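Local coordinates for protein putative TetR-family transcriptional regulator (Syntrophomonas wolfei subsp. wolfei, PDB 3LWJ) that probably binds DNA as a transcriptional regulator of the TetR family, an all-helical protein with two copies in the assembly, at residues 16-21 with 61-66; 37-42 with 47-52; 76-81 with 89-94; 133-138 with 158-163. One frame throughout, in Å; residues are numbered along the deposited sequence.

Interaction 1 of 4, residues 16-21 with 61-66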
loop_
_atom_site.group_PDB
_atom_site.type_symbol
_atom_site.label_atom_id
_atom_site.label_comp_id
_atom_site.label_asym_id
_atom_site.label_seq_id
_atom_site.Cartn_x
_atom_site.Cartn_y
_atom_site.Cartn_z
ATOM N N LYS A 16 -27.585 3.861 11.106
ATOM C CA LYS A 16 -27.683 2.607 11.828
ATOM C C LYS A 16 -27.196 1.475 10.931
ATOM O O LYS A 16 -26.484 0.594 11.400
ATOM C CB LYS A 16 -29.109 2.314 12.308
ATOM C CG LYS A 16 -29.115 1.263 13.425
ATOM C CD LYS A 16 -30.497 0.762 13.787
ATOM C CE LYS A 16 -30.404 -0.254 14.928
ATOM N NZ LYS A 16 -31.608 -1.122 15.019
ATOM N N ILE A 17 -27.589 1.489 9.655
ATOM C CA ILE A 17 -27.231 0.384 8.734
ATOM C C ILE A 17 -25.694 0.345 8.537
ATOM O O ILE A 17 -25.092 -0.727 8.562
ATOM C CB ILE A 17 -27.987 0.446 7.373
ATOM C CG1 ILE A 17 -29.510 0.376 7.562
ATOM C CG2 ILE A 17 -27.584 -0.706 6.473
ATOM C CD1 ILE A 17 -30.303 0.904 6.351
ATOM N N LEU A 18 -25.082 1.522 8.388
ATOM C CA LEU A 18 -23.624 1.648 8.240
ATOM C C LEU A 18 -22.844 1.179 9.476
ATOM O O LEU A 18 -21.853 0.473 9.338
ATOM C CB LEU A 18 -23.236 3.088 7.865
ATOM C CG LEU A 18 -23.810 3.631 6.547
ATOM C CD1 LEU A 18 -23.413 5.091 6.346
ATOM C CD2 LEU A 18 -23.401 2.776 5.333
ATOM N N THR A 19 -23.282 1.545 10.680
ATOM C CA THR A 19 -22.567 1.118 11.898
ATOM C C THR A 19 -22.633 -0.399 12.048
ATOM O O THR A 19 -21.595 -1.055 12.265
ATOM C CB THR A 19 -23.118 1.783 13.191
ATOM O OG1 THR A 19 -23.399 3.161 12.939
ATOM C CG2 THR A 19 -22.089 1.683 14.323
ATOM N N CYS A 20 -23.842 -0.951 11.902
ATOM C CA CYS A 20 -24.047 -2.413 11.970
ATOM C C CYS A 20 -23.239 -3.188 10.919
ATOM O O CYS A 20 -22.725 -4.272 11.198
ATOM C CB CYS A 20 -25.533 -2.778 11.803
ATOM S SG CYS A 20 -26.609 -2.195 13.132
ATOM N N SER A 21 -23.166 -2.632 9.714
ATOM C CA SER A 21 -22.429 -3.245 8.613
ATOM C C SER A 21 -20.933 -3.281 8.944
ATOM O O SER A 21 -20.260 -4.304 8.781
ATOM C CB SER A 21 -22.662 -2.463 7.298
ATOM O OG SER A 21 -24.002 -2.538 6.864
ATOM N N LYS A 61 -19.228 1.642 -0.471
ATOM C CA LYS A 61 -19.055 2.965 -1.142
ATOM C C LYS A 61 -19.507 4.114 -0.241
ATOM O O LYS A 61 -18.876 5.177 -0.201
ATOM C CB LYS A 61 -19.811 3.088 -2.499
ATOM C CG LYS A 61 -19.184 2.324 -3.705
ATOM C CD LYS A 61 -19.948 2.567 -5.058
ATOM C CE LYS A 61 -20.036 1.300 -5.986
ATOM N NZ LYS A 61 -18.959 1.104 -7.073
ATOM N N ASN A 62 -20.633 3.905 0.434
ATOM C CA ASN A 62 -21.204 4.920 1.310
ATOM C C ASN A 62 -20.325 5.157 2.565
ATOM O O ASN A 62 -20.124 6.294 2.971
ATOM C CB ASN A 62 -22.663 4.584 1.658
ATOM C CG ASN A 62 -23.661 4.977 0.535
ATOM O OD1 ASN A 62 -24.356 5.973 0.652
ATOM N ND2 ASN A 62 -23.714 4.193 -0.550
ATOM N N LEU A 63 -19.799 4.094 3.163
ATOM C CA LEU A 63 -18.835 4.216 4.270
ATOM C C LEU A 63 -17.603 5.019 3.834
ATOM O O LEU A 63 -17.154 5.891 4.546
ATOM C CB LEU A 63 -18.393 2.831 4.758
ATOM C CG LEU A 63 -19.413 2.037 5.572
ATOM C CD1 LEU A 63 -19.016 0.575 5.647
ATOM C CD2 LEU A 63 -19.579 2.633 6.958
ATOM N N LEU A 64 -17.082 4.742 2.641
ATOM C CA LEU A 64 -15.876 5.412 2.178
ATOM C C LEU A 64 -16.109 6.849 1.677
ATOM O O LEU A 64 -15.215 7.709 1.793
ATOM C CB LEU A 64 -15.187 4.595 1.094
ATOM C CG LEU A 64 -14.651 3.209 1.482
ATOM C CD1 LEU A 64 -14.300 2.380 0.221
ATOM C CD2 LEU A 64 -13.446 3.330 2.401
ATOM N N GLU A 65 -17.277 7.113 1.123
ATOM C CA GLU A 65 -17.678 8.485 0.776
ATOM C C GLU A 65 -17.694 9.413 1.992
ATOM O O GLU A 65 -17.203 10.533 1.936
ATOM C CB GLU A 65 -19.090 8.511 0.189
ATOM C CG GLU A 65 -19.145 8.167 -1.281
ATOM C CD GLU A 65 -20.568 7.861 -1.789
ATOM O OE1 GLU A 65 -21.563 8.075 -1.038
ATOM O OE2 GLU A 65 -20.672 7.394 -2.949
ATOM N N ASP A 66 -18.310 8.944 3.066
ATOM C CA ASP A 66 -18.355 9.680 4.321
ATOM C C ASP A 66 -16.940 9.902 4.833
ATOM O O ASP A 66 -16.625 10.963 5.328
ATOM C CB ASP A 66 -19.140 8.881 5.341
ATOM C CG ASP A 66 -20.660 8.898 5.059
ATOM O OD1 ASP A 66 -21.066 9.487 4.039
ATOM O OD2 ASP A 66 -21.446 8.315 5.839
#

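Interaction 2 of 4, residues 37-42 with 47-52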
loop_
_atom_site.group_PDB
_atom_site.type_symbol
_atom_site.label_atom_id
_atom_site.label_comp_id
_atom_site.label_asym_id
_atom_site.label_seq_id
_atom_site.Cartn_x
_atom_site.Cartn_y
_atom_site.Cartn_z
ATOM N N ASP A 37 -27.641 -10.705 7.072
ATOM C CA ASP A 37 -27.058 -10.466 8.409
ATOM C C ASP A 37 -27.204 -9.014 8.812
ATOM O O ASP A 37 -27.571 -8.705 9.946
ATOM C CB ASP A 37 -25.546 -10.794 8.439
ATOM C CG ASP A 37 -25.230 -12.234 8.019
ATOM O OD1 ASP A 37 -26.143 -13.095 8.129
ATOM O OD2 ASP A 37 -24.073 -12.498 7.578
ATOM N N ILE A 38 -26.881 -8.126 7.872
ATOM C CA ILE A 38 -26.959 -6.691 8.097
ATOM C C ILE A 38 -28.394 -6.229 8.314
ATOM O O ILE A 38 -28.652 -5.507 9.274
ATOM C CB ILE A 38 -26.371 -5.902 6.923
ATOM C CG1 ILE A 38 -24.879 -6.240 6.749
ATOM C CG2 ILE A 38 -26.622 -4.399 7.152
ATOM C CD1 ILE A 38 -24.232 -5.684 5.438
ATOM N N ILE A 39 -29.323 -6.654 7.443
ATOM C CA ILE A 39 -30.742 -6.284 7.601
ATOM C C ILE A 39 -31.254 -6.793 8.961
ATOM O O ILE A 39 -31.829 -6.020 9.710
ATOM C CB ILE A 39 -31.693 -6.707 6.392
ATOM C CG1 ILE A 39 -31.809 -8.224 6.234
ATOM C CG2 ILE A 39 -31.244 -6.090 5.064
ATOM C CD1 ILE A 39 -32.920 -8.672 5.293
ATOM N N ALA A 40 -30.965 -8.052 9.311
ATOM C CA ALA A 40 -31.349 -8.623 10.617
ATOM C C ALA A 40 -30.779 -7.848 11.811
ATOM O O ALA A 40 -31.498 -7.530 12.738
ATOM C CB ALA A 40 -30.964 -10.104 10.704
ATOM N N LEU A 41 -29.492 -7.536 11.792
ATOM C CA LEU A 41 -28.876 -6.786 12.902
ATOM C C LEU A 41 -29.276 -5.292 12.920
ATOM O O LEU A 41 -29.296 -4.660 13.977
ATOM C CB LEU A 41 -27.353 -6.906 12.831
ATOM C CG LEU A 41 -26.541 -6.483 14.060
ATOM C CD1 LEU A 41 -26.689 -7.527 15.184
ATOM C CD2 LEU A 41 -25.079 -6.282 13.650
ATOM N N SER A 42 -29.568 -4.733 11.745
ATOM C CA SER A 42 -30.020 -3.342 11.633
ATOM C C SER A 42 -31.492 -3.168 12.058
ATOM O O SER A 42 -31.861 -2.120 12.590
ATOM C CB SER A 42 -29.846 -2.851 10.203
ATOM O OG SER A 42 -29.621 -1.459 10.177
ATOM N N GLY A 47 -37.446 -4.130 2.944
ATOM C CA GLY A 47 -37.948 -3.057 2.069
ATOM C C GLY A 47 -37.342 -1.666 2.274
ATOM O O GLY A 47 -37.018 -0.990 1.294
ATOM N N THR A 48 -37.199 -1.230 3.532
ATOM C CA THR A 48 -36.567 0.072 3.855
ATOM C C THR A 48 -35.062 0.074 3.567
ATOM O O THR A 48 -34.513 1.061 3.060
ATOM C CB THR A 48 -36.724 0.453 5.342
ATOM O OG1 THR A 48 -38.083 0.260 5.747
ATOM C CG2 THR A 48 -36.313 1.905 5.567
ATOM N N PHE A 49 -34.397 -1.020 3.930
ATOM C CA PHE A 49 -32.984 -1.199 3.595
ATOM C C PHE A 49 -32.709 -0.834 2.122
ATOM O O PHE A 49 -31.742 -0.120 1.821
ATOM C CB PHE A 49 -32.544 -2.644 3.864
ATOM C CG PHE A 49 -31.119 -2.915 3.486
ATOM C CD1 PHE A 49 -30.097 -2.675 4.391
ATOM C CD2 PHE A 49 -30.800 -3.393 2.214
ATOM C CE1 PHE A 49 -28.777 -2.913 4.044
ATOM C CE2 PHE A 49 -29.471 -3.635 1.851
ATOM C CZ PHE A 49 -28.456 -3.393 2.769
ATOM N N TYR A 50 -33.567 -1.325 1.223
ATOM C CA TYR A 50 -33.403 -1.104 -0.220
ATOM C C TYR A 50 -33.717 0.324 -0.716
ATOM O O TYR A 50 -33.384 0.671 -1.861
ATOM C CB TYR A 50 -34.224 -2.123 -1.011
ATOM C CG TYR A 50 -33.618 -3.508 -1.040
ATOM C CD1 TYR A 50 -32.426 -3.753 -1.722
ATOM C CD2 TYR A 50 -34.256 -4.581 -0.419
ATOM C CE1 TYR A 50 -31.878 -5.023 -1.760
ATOM C CE2 TYR A 50 -33.716 -5.855 -0.459
ATOM C CZ TYR A 50 -32.531 -6.068 -1.129
ATOM O OH TYR A 50 -32.000 -7.331 -1.165
ATOM N N ASN A 51 -34.346 1.142 0.132
ATOM C CA ASN A 51 -34.472 2.572 -0.143
ATOM C C ASN A 51 -33.109 3.242 -0.097
ATOM O O ASN A 51 -32.925 4.275 -0.728
ATOM C CB ASN A 51 -35.432 3.268 0.846
ATOM C CG ASN A 51 -36.897 2.897 0.620
ATOM O OD1 ASN A 51 -37.294 2.501 -0.479
ATOM N ND2 ASN A 51 -37.710 3.046 1.663
ATOM N N TYR A 52 -32.166 2.639 0.639
ATOM C CA TYR A 52 -30.793 3.167 0.811
ATOM C C TYR A 52 -29.701 2.406 0.013
ATOM O O TYR A 52 -28.815 3.033 -0.592
ATOM C CB TYR A 52 -30.399 3.169 2.309
ATOM C CG TYR A 52 -31.367 3.902 3.220
ATOM C CD1 TYR A 52 -31.238 5.275 3.466
ATOM C CD2 TYR A 52 -32.412 3.217 3.837
ATOM C CE1 TYR A 52 -32.135 5.940 4.297
ATOM C CE2 TYR A 52 -33.312 3.865 4.661
ATOM C CZ TYR A 52 -33.172 5.222 4.889
ATOM O OH TYR A 52 -34.070 5.836 5.720
#

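Interaction 3 of 4, residues 76-81 with 89-94. With EDO (1,2-ethanediol), chain B.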
loop_
_atom_site.group_PDB
_atom_site.type_symbol
_atom_site.label_atom_id
_atom_site.label_comp_id
_atom_site.label_asym_id
_atom_site.label_seq_id
_atom_site.Cartn_x
_atom_site.Cartn_y
_atom_site.Cartn_z
ATOM N N SER A 76 -9.779 21.204 4.688
ATOM C CA SER A 76 -10.344 22.470 4.150
ATOM C C SER A 76 -10.695 23.460 5.249
ATOM O O SER A 76 -10.456 24.660 5.109
ATOM C CB SER A 76 -11.575 22.189 3.283
ATOM O OG SER A 76 -11.244 21.266 2.271
ATOM N N GLU A 77 -11.241 22.971 6.350
ATOM C CA GLU A 77 -11.466 23.828 7.515
ATOM C C GLU A 77 -10.170 24.412 8.083
ATOM O O GLU A 77 -10.124 25.568 8.447
ATOM C CB GLU A 77 -12.211 23.056 8.604
ATOM C CG GLU A 77 -13.692 22.879 8.298
ATOM C CD GLU A 77 -14.314 21.655 8.957
ATOM O OE1 GLU A 77 -13.712 21.098 9.904
ATOM O OE2 GLU A 77 -15.409 21.246 8.510
ATOM N N TYR A 78 -9.123 23.604 8.175
ATOM C CA TYR A 78 -7.837 24.061 8.703
ATOM C C TYR A 78 -7.230 25.176 7.818
ATOM O O TYR A 78 -6.599 26.125 8.308
ATOM C CB TYR A 78 -6.865 22.869 8.811
ATOM C CG TYR A 78 -5.458 23.206 9.259
ATOM C CD1 TYR A 78 -5.220 23.963 10.384
ATOM C CD2 TYR A 78 -4.361 22.740 8.549
ATOM C CE1 TYR A 78 -3.912 24.237 10.802
ATOM C CE2 TYR A 78 -3.063 23.034 8.947
ATOM C CZ TYR A 78 -2.846 23.777 10.058
ATOM O OH TYR A 78 -1.548 24.025 10.429
ATOM N N TYR A 79 -7.421 25.029 6.512
ATOM C CA TYR A 79 -6.983 26.005 5.511
ATOM C C TYR A 79 -7.572 27.403 5.706
ATOM O O TYR A 79 -6.999 28.377 5.230
ATOM C CB TYR A 79 -7.389 25.519 4.097
ATOM C CG TYR A 79 -6.509 24.459 3.467
ATOM C CD1 TYR A 79 -5.584 23.722 4.213
ATOM C CD2 TYR A 79 -6.601 24.202 2.093
ATOM C CE1 TYR A 79 -4.778 22.737 3.590
ATOM C CE2 TYR A 79 -5.787 23.240 1.471
ATOM C CZ TYR A 79 -4.874 22.520 2.230
ATOM O OH TYR A 79 -4.066 21.562 1.625
ATOM N N LEU A 80 -8.712 27.500 6.379
ATOM C CA LEU A 80 -9.342 28.804 6.656
ATOM C C LEU A 80 -8.552 29.609 7.692
ATOM O O LEU A 80 -8.709 30.833 7.802
ATOM C CB LEU A 80 -10.780 28.589 7.142
ATOM C CG LEU A 80 -11.694 27.866 6.135
ATOM C CD1 LEU A 80 -13.054 27.535 6.760
ATOM C CD2 LEU A 80 -11.861 28.703 4.834
ATOM N N VAL A 81 -7.722 28.917 8.469
ATOM C CA VAL A 81 -6.992 29.597 9.522
ATOM C C VAL A 81 -5.484 29.560 9.292
ATOM O O VAL A 81 -4.845 30.571 9.428
ATOM C CB VAL A 81 -7.393 29.104 10.941
ATOM C CG1 VAL A 81 -7.163 27.637 11.080
ATOM C CG2 VAL A 81 -6.636 29.878 12.006
ATOM N N PHE A 89 1.317 21.611 4.697
ATOM C CA PHE A 89 1.833 20.384 4.093
ATOM C C PHE A 89 2.064 19.321 5.147
ATOM O O PHE A 89 1.641 18.177 4.992
ATOM C CB PHE A 89 3.141 20.688 3.345
ATOM C CG PHE A 89 3.657 19.553 2.524
ATOM C CD1 PHE A 89 2.955 19.112 1.418
ATOM C CD2 PHE A 89 4.848 18.919 2.864
ATOM C CE1 PHE A 89 3.412 18.063 0.670
ATOM C CE2 PHE A 89 5.322 17.868 2.094
ATOM C CZ PHE A 89 4.598 17.441 0.997
ATOM N N ILE A 90 2.711 19.713 6.228
ATOM C CA ILE A 90 2.962 18.802 7.325
ATOM C C ILE A 90 1.717 18.500 8.111
ATOM O O ILE A 90 1.369 17.324 8.293
ATOM C CB ILE A 90 3.995 19.332 8.305
ATOM C CG1 ILE A 90 5.288 19.662 7.564
ATOM C CG2 ILE A 90 4.232 18.313 9.351
ATOM C CD1 ILE A 90 5.808 18.533 6.647
ATOM N N GLU A 91 1.072 19.541 8.636
ATOM C CA GLU A 91 0.001 19.315 9.600
ATOM C C GLU A 91 -1.187 18.621 8.996
ATOM O O GLU A 91 -1.900 17.919 9.726
ATOM C CB GLU A 91 -0.510 20.612 10.236
ATOM C CG GLU A 91 0.174 21.025 11.471
ATOM C CD GLU A 91 0.349 19.930 12.500
ATOM O OE1 GLU A 91 -0.641 19.332 12.994
ATOM O OE2 GLU A 91 1.525 19.708 12.831
ATOM N N THR A 92 -1.447 18.829 7.700
ATOM C CA THR A 92 -2.574 18.123 7.089
ATOM C C THR A 92 -2.367 16.583 7.135
ATOM O O THR A 92 -3.326 15.840 7.189
ATOM C CB THR A 92 -2.906 18.567 5.658
ATOM O OG1 THR A 92 -1.717 18.601 4.830
ATOM C CG2 THR A 92 -3.580 19.962 5.675
ATOM N N LYS A 93 -1.115 16.141 7.149
ATOM C CA LYS A 93 -0.842 14.695 7.185
ATOM C C LYS A 93 -1.188 14.185 8.582
ATOM O O LYS A 93 -1.890 13.200 8.727
ATOM C CB LYS A 93 0.603 14.413 6.800
ATOM C CG LYS A 93 1.050 15.007 5.479
ATOM C CD LYS A 93 0.142 14.663 4.327
ATOM C CE LYS A 93 0.503 15.494 3.127
ATOM N NZ LYS A 93 0.011 16.909 3.200
ATOM N N ARG A 94 -0.796 14.921 9.618
ATOM C CA ARG A 94 -1.247 14.568 10.956
ATOM C C ARG A 94 -2.782 14.544 11.072
ATOM O O ARG A 94 -3.354 13.562 11.565
ATOM C CB ARG A 94 -0.628 15.468 12.015
ATOM C CG ARG A 94 -1.291 15.316 13.343
ATOM C CD ARG A 94 -0.405 15.658 14.549
ATOM N NE ARG A 94 0.526 16.761 14.352
ATOM C CZ ARG A 94 1.772 16.776 14.815
ATOM N NH1 ARG A 94 2.236 15.727 15.489
ATOM N NH2 ARG A 94 2.557 17.844 14.611
HETATM C C1 EDO B . -2.775 17.626 -0.138
HETATM O O1 EDO B . -3.630 18.147 0.914
HETATM C C2 EDO B . -1.346 17.181 0.188
HETATM O O2 EDO B . -0.466 18.223 0.652
HETATM O O HOH W 1 -1.483 20.888 2.273
#

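Interaction 4 of 4, residues 133-138 with 158-163. With EDO (1,2-ethanediol), chain B.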
loop_
_atom_site.group_PDB
_atom_site.type_symbol
_atom_site.label_atom_id
_atom_site.label_comp_id
_atom_site.label_asym_id
_atom_site.label_seq_id
_atom_site.Cartn_x
_atom_site.Cartn_y
_atom_site.Cartn_z
ATOM N N GLU A 133 -7.116 13.302 -6.204
ATOM C CA GLU A 133 -7.488 14.540 -6.868
ATOM C C GLU A 133 -7.397 15.712 -5.896
ATOM O O GLU A 133 -6.818 16.735 -6.208
ATOM C CB GLU A 133 -8.906 14.460 -7.481
ATOM C CG GLU A 133 -9.004 13.667 -8.814
ATOM N N PHE A 134 -7.942 15.570 -4.697
ATOM C CA PHE A 134 -7.779 16.626 -3.693
ATOM C C PHE A 134 -6.305 16.937 -3.406
ATOM O O PHE A 134 -5.903 18.091 -3.375
ATOM C CB PHE A 134 -8.461 16.219 -2.383
ATOM C CG PHE A 134 -8.515 17.314 -1.368
ATOM C CD1 PHE A 134 -9.166 18.518 -1.661
ATOM C CD2 PHE A 134 -7.899 17.163 -0.120
ATOM C CE1 PHE A 134 -9.228 19.547 -0.721
ATOM C CE2 PHE A 134 -7.931 18.181 0.808
ATOM C CZ PHE A 134 -8.597 19.377 0.524
ATOM N N TYR A 135 -5.501 15.902 -3.168
ATOM C CA TYR A 135 -4.092 16.126 -2.868
ATOM C C TYR A 135 -3.426 16.822 -4.052
ATOM O O TYR A 135 -2.593 17.711 -3.868
ATOM C CB TYR A 135 -3.339 14.816 -2.570
ATOM C CG TYR A 135 -3.799 14.001 -1.366
ATOM C CD1 TYR A 135 -4.561 14.568 -0.333
ATOM C CD2 TYR A 135 -3.436 12.662 -1.234
ATOM C CE1 TYR A 135 -4.971 13.829 0.767
ATOM C CE2 TYR A 135 -3.821 11.911 -0.085
ATOM C CZ TYR A 135 -4.594 12.512 0.897
ATOM O OH TYR A 135 -4.993 11.827 2.019
ATOM N N SER A 136 -3.826 16.437 -5.272
ATOM C CA SER A 136 -3.290 17.104 -6.443
ATOM C C SER A 136 -3.617 18.613 -6.456
ATOM O O SER A 136 -2.727 19.430 -6.700
ATOM C CB SER A 136 -3.736 16.405 -7.733
ATOM O OG SER A 136 -3.217 15.093 -7.749
ATOM N N ARG A 137 -4.861 18.982 -6.162
ATOM C CA ARG A 137 -5.276 20.408 -6.176
ATOM C C ARG A 137 -4.381 21.167 -5.217
ATOM O O ARG A 137 -3.879 22.213 -5.558
ATOM C CB ARG A 137 -6.722 20.634 -5.724
ATOM C CG ARG A 137 -7.841 19.903 -6.478
ATOM C CD ARG A 137 -7.957 20.304 -7.928
ATOM N NE ARG A 137 -6.980 19.583 -8.753
ATOM C CZ ARG A 137 -7.152 18.368 -9.283
ATOM N NH1 ARG A 137 -8.272 17.671 -9.084
ATOM N NH2 ARG A 137 -6.177 17.847 -10.031
ATOM N N ASN A 138 -4.165 20.619 -4.022
ATOM C CA ASN A 138 -3.365 21.317 -3.013
ATOM C C ASN A 138 -1.903 21.432 -3.382
ATOM O O ASN A 138 -1.303 22.464 -3.113
ATOM C CB ASN A 138 -3.493 20.663 -1.647
ATOM C CG ASN A 138 -4.956 20.529 -1.191
ATOM O OD1 ASN A 138 -5.325 19.543 -0.557
ATOM N ND2 ASN A 138 -5.779 21.509 -1.525
ATOM N N HIS A 158 0.183 10.311 -5.205
ATOM C CA HIS A 158 0.288 8.879 -4.999
ATOM C C HIS A 158 1.258 8.526 -3.866
ATOM O O HIS A 158 0.961 7.650 -3.048
ATOM C CB HIS A 158 0.703 8.161 -6.295
ATOM C CG HIS A 158 -0.413 7.977 -7.268
ATOM N ND1 HIS A 158 -0.740 8.919 -8.220
ATOM C CD2 HIS A 158 -1.263 6.940 -7.455
ATOM C CE1 HIS A 158 -1.733 8.463 -8.963
ATOM N NE2 HIS A 158 -2.078 7.269 -8.512
ATOM N N SER A 159 2.385 9.233 -3.753
ATOM C CA SER A 159 3.307 8.933 -2.657
ATOM C C SER A 159 2.752 9.249 -1.295
ATOM O O SER A 159 3.008 8.493 -0.332
ATOM C CB SER A 159 4.669 9.621 -2.867
ATOM O OG SER A 159 4.660 11.009 -2.589
ATOM N N ILE A 160 1.974 10.336 -1.198
ATOM C CA ILE A 160 1.286 10.714 0.058
ATOM C C ILE A 160 0.272 9.646 0.431
ATOM O O ILE A 160 0.324 9.082 1.523
ATOM C CB ILE A 160 0.587 12.072 -0.044
ATOM C CG1 ILE A 160 1.612 13.183 -0.341
ATOM C CG2 ILE A 160 -0.168 12.351 1.249
ATOM C CD1 ILE A 160 0.942 14.547 -0.765
ATOM N N LEU A 161 -0.582 9.294 -0.523
ATOM C CA LEU A 161 -1.562 8.262 -0.291
ATOM C C LEU A 161 -0.903 6.949 0.077
ATOM O O LEU A 161 -1.315 6.307 1.035
ATOM C CB LEU A 161 -2.503 8.058 -1.484
ATOM C CG LEU A 161 -3.695 7.107 -1.213
ATOM C CD1 LEU A 161 -4.404 7.447 0.076
ATOM C CD2 LEU A 161 -4.685 7.114 -2.369
ATOM N N ALA A 162 0.139 6.571 -0.660
ATOM C CA ALA A 162 0.802 5.274 -0.439
ATOM C C ALA A 162 1.382 5.137 0.962
ATOM O O ALA A 162 1.210 4.094 1.631
ATOM C CB ALA A 162 1.880 5.008 -1.528
ATOM N N ILE A 163 2.115 6.136 1.427
ATOM C CA ILE A 163 2.723 6.044 2.758
ATOM C C ILE A 163 1.645 6.049 3.840
ATOM O O ILE A 163 1.766 5.406 4.913
ATOM C CB ILE A 163 3.824 7.119 3.001
ATOM C CG1 ILE A 163 4.691 6.798 4.226
ATOM C CG2 ILE A 163 3.252 8.504 3.168
ATOM C CD1 ILE A 163 5.107 5.382 4.370
HETATM C C1 EDO B . -2.775 17.626 -0.138
HETATM O O1 EDO B . -3.630 18.147 0.914
HETATM C C2 EDO B . -1.346 17.181 0.188
HETATM O O2 EDO B . -0.466 18.223 0.652
#

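Interaction 1 of 4, residues 16-21 with 61-66
Segments 16-21 and 61-66 of the TetR-type DNA-binding domain come nearest at Leu18 and Leu63, whose CA atoms are 6.7 Å apart, and the segment axes run at 102° to each other. Helix 10-28 is the first helix of that domain, and helix 56-79 leads from it into the rest of the chain. The two leucines lie alongside each other, pointing opposite ways, with Leu63 CD2 settling 3.8 Å from Leu18 CB. In Leu63 the CG stands opposite the carbonyl carbon (chi1 -74°), and this turn brings CD2 across to its partner although CB does not point there directly. Leu18 then spreads its two methyls along helix 56-79. CD2 reaches back to Asn62 CB at 4.2 Å, while CD1 reaches forward to Asp66. Phe53, at the end of the predicted helix-turn-helix, packs on both Leu18 and Asn62. Asn62 ND2 bonds back to Asp58 O in its own helix, whereas Asp66 OD2 forms a salt bridge with Arg14 of helix 10-28, a second tie between the same two helices. On the Leu18 side, that carboxylate oxygen has an aliphatic neighbour as well: Asp66 OD2 sits 3.8 Å from Leu18 CD1.

Interaction 2 of 4, residues 37-42 with 47-52
Ile39 lays a methyl over the ring of Phe49, and this meeting joins the two helices of the predicted helix-turn-helix, 35-42 and 46-52. The Ile39 side chain lies roughly perpendicular to that of Phe49. CG2 of Ile39 stands 3.8 Å from the centroid of the Phe49 ring and 22° off its normal, a CH-pi contact displaced toward the CG side, where Ile39 CG2 to Phe49 CG is only 3.5 Å. Phe49 has CG anti to its backbone nitrogen (chi1 177°), which sends the ring out from its helix toward the isoleucines. Ile38 comes in at a slant instead: its CG2 approaches Phe49 CE1 at 4.1 Å. Beyond these segments, Ile59 of helix 56-79 touches both Ile38 and Phe49, while Val44 from the turn and Ile17 of helix 10-28 also pack on Phe49. With aliphatic carbons against an aromatic ring, the contact between the helices rests on apolar packing, consistent with the small hydrophobic core of a DNA-binding unit whose second helix would probably serve as the recognition helix.

Interaction 3 of 4, residues 76-81 with 89-94
Tyr78 and Tyr79 reach from the end of helix 56-79 onto Thr92 and Glu91 of helix 85-102, mostly by packing. Thr92 CG2 lies 3.7 Å from Tyr79 CE1 and also meets Tyr78 at the ring edge, near CD2. Farther out, Tyr78 OH rests 3.6 Å from Glu91 CB. The salt bridge lies within the second helix, where Glu91 bends at chi2 and its carboxylate leads away from Tyr78. Arg94 grips it side-on, with Arg94 NE 3.1 Å from Glu91 OE1 and Arg94 NH2 2.8 Å from Glu91 OE2, using syn sides of the oxygens. Among the hydrogen bonds, Lys93 NZ donates to Phe89 O at 2.7 Å, in the carbonyl plane, to Thr92 OG1 at 2.9 Å and, weakly, to ethanediol O2 at 2.9 Å; the threonine hydroxyl is also bonded to Arg88 O. A water links Tyr79 OH at 2.7 Å with ethanediol O2 and, weakly, with Thr92 OG1. The chemistry is thus split: Thr92 offers its methyl to the tyrosines and its hydroxyl to a polar network, while the buried lysine's ammonium has three oxygens around it that probably help to stabilise its charge.

Interaction 4 of 4, residues 133-138 with 158-163
The ring of Tyr135 is met obliquely from two flanks, by Ile160 and Leu161 near CE2 and by a bound ethanediol near CD1. This places it between helix 118-144 and helix 153-173 of the helical core that follows the DNA-binding domain in TetR-type proteins. Next to it on the same helix, the ring of Phe134 has Asn138 OD1 over one face, 3.2 Å above the plane and shifted toward the rim. The guanidinium of Arg137 likewise has Glu133 O over a face, its NH2 being paired with Glu140.

Across the contact, Tyr135 CE2 touches Ile160 CG2 at 3.9 Å; toward Leu161 it lies closest to the backbone N, at 4.2 Å, with Leu161 CB 4.3 Å from Tyr135 CE2. The branching of Ile160 explains its double role: with CG2 anti to the backbone nitrogen the methyl faces the tyrosine, while the other arm carries CD1 to within 3.6 Å of ethanediol C2. Tyr135 packs on a helix that also touches the second subunit: Ser159 packs on Phe189 of that chain, Ala162 on its Phe166, and His158 NE2 is hydrogen-bonded to its Lys170. The diol, probably a crystallisation additive, lies beside the ring, its C1 3.5 Å from Tyr135 CD1 and its O1 donating a 2.6 Å hydrogen bond to Asn138 OD1.

How the interactions relate
Interactions 1 and 2 belong to the predicted DNA-binding domain. Interaction 2 is nested inside the chain loop closed by interaction 1, their centres lie about 12 Å apart, and Ile17 packs on Phe49 while Lys16 probably bonds to Ser42. Interactions 3 and 4 follow in series, their centres about 14 Å apart, joined by Lys93 against Ile160, by Tyr79 near Asn138 and by the shared ethanediol. Between the two groups, helix 56-79 is the bridge: it carries a segment of interaction 1 and one of interaction 3, whose centres are about 25 Å apart. Such a helix could relay movements between the core and the DNA-binding end, as in other TetR regulators.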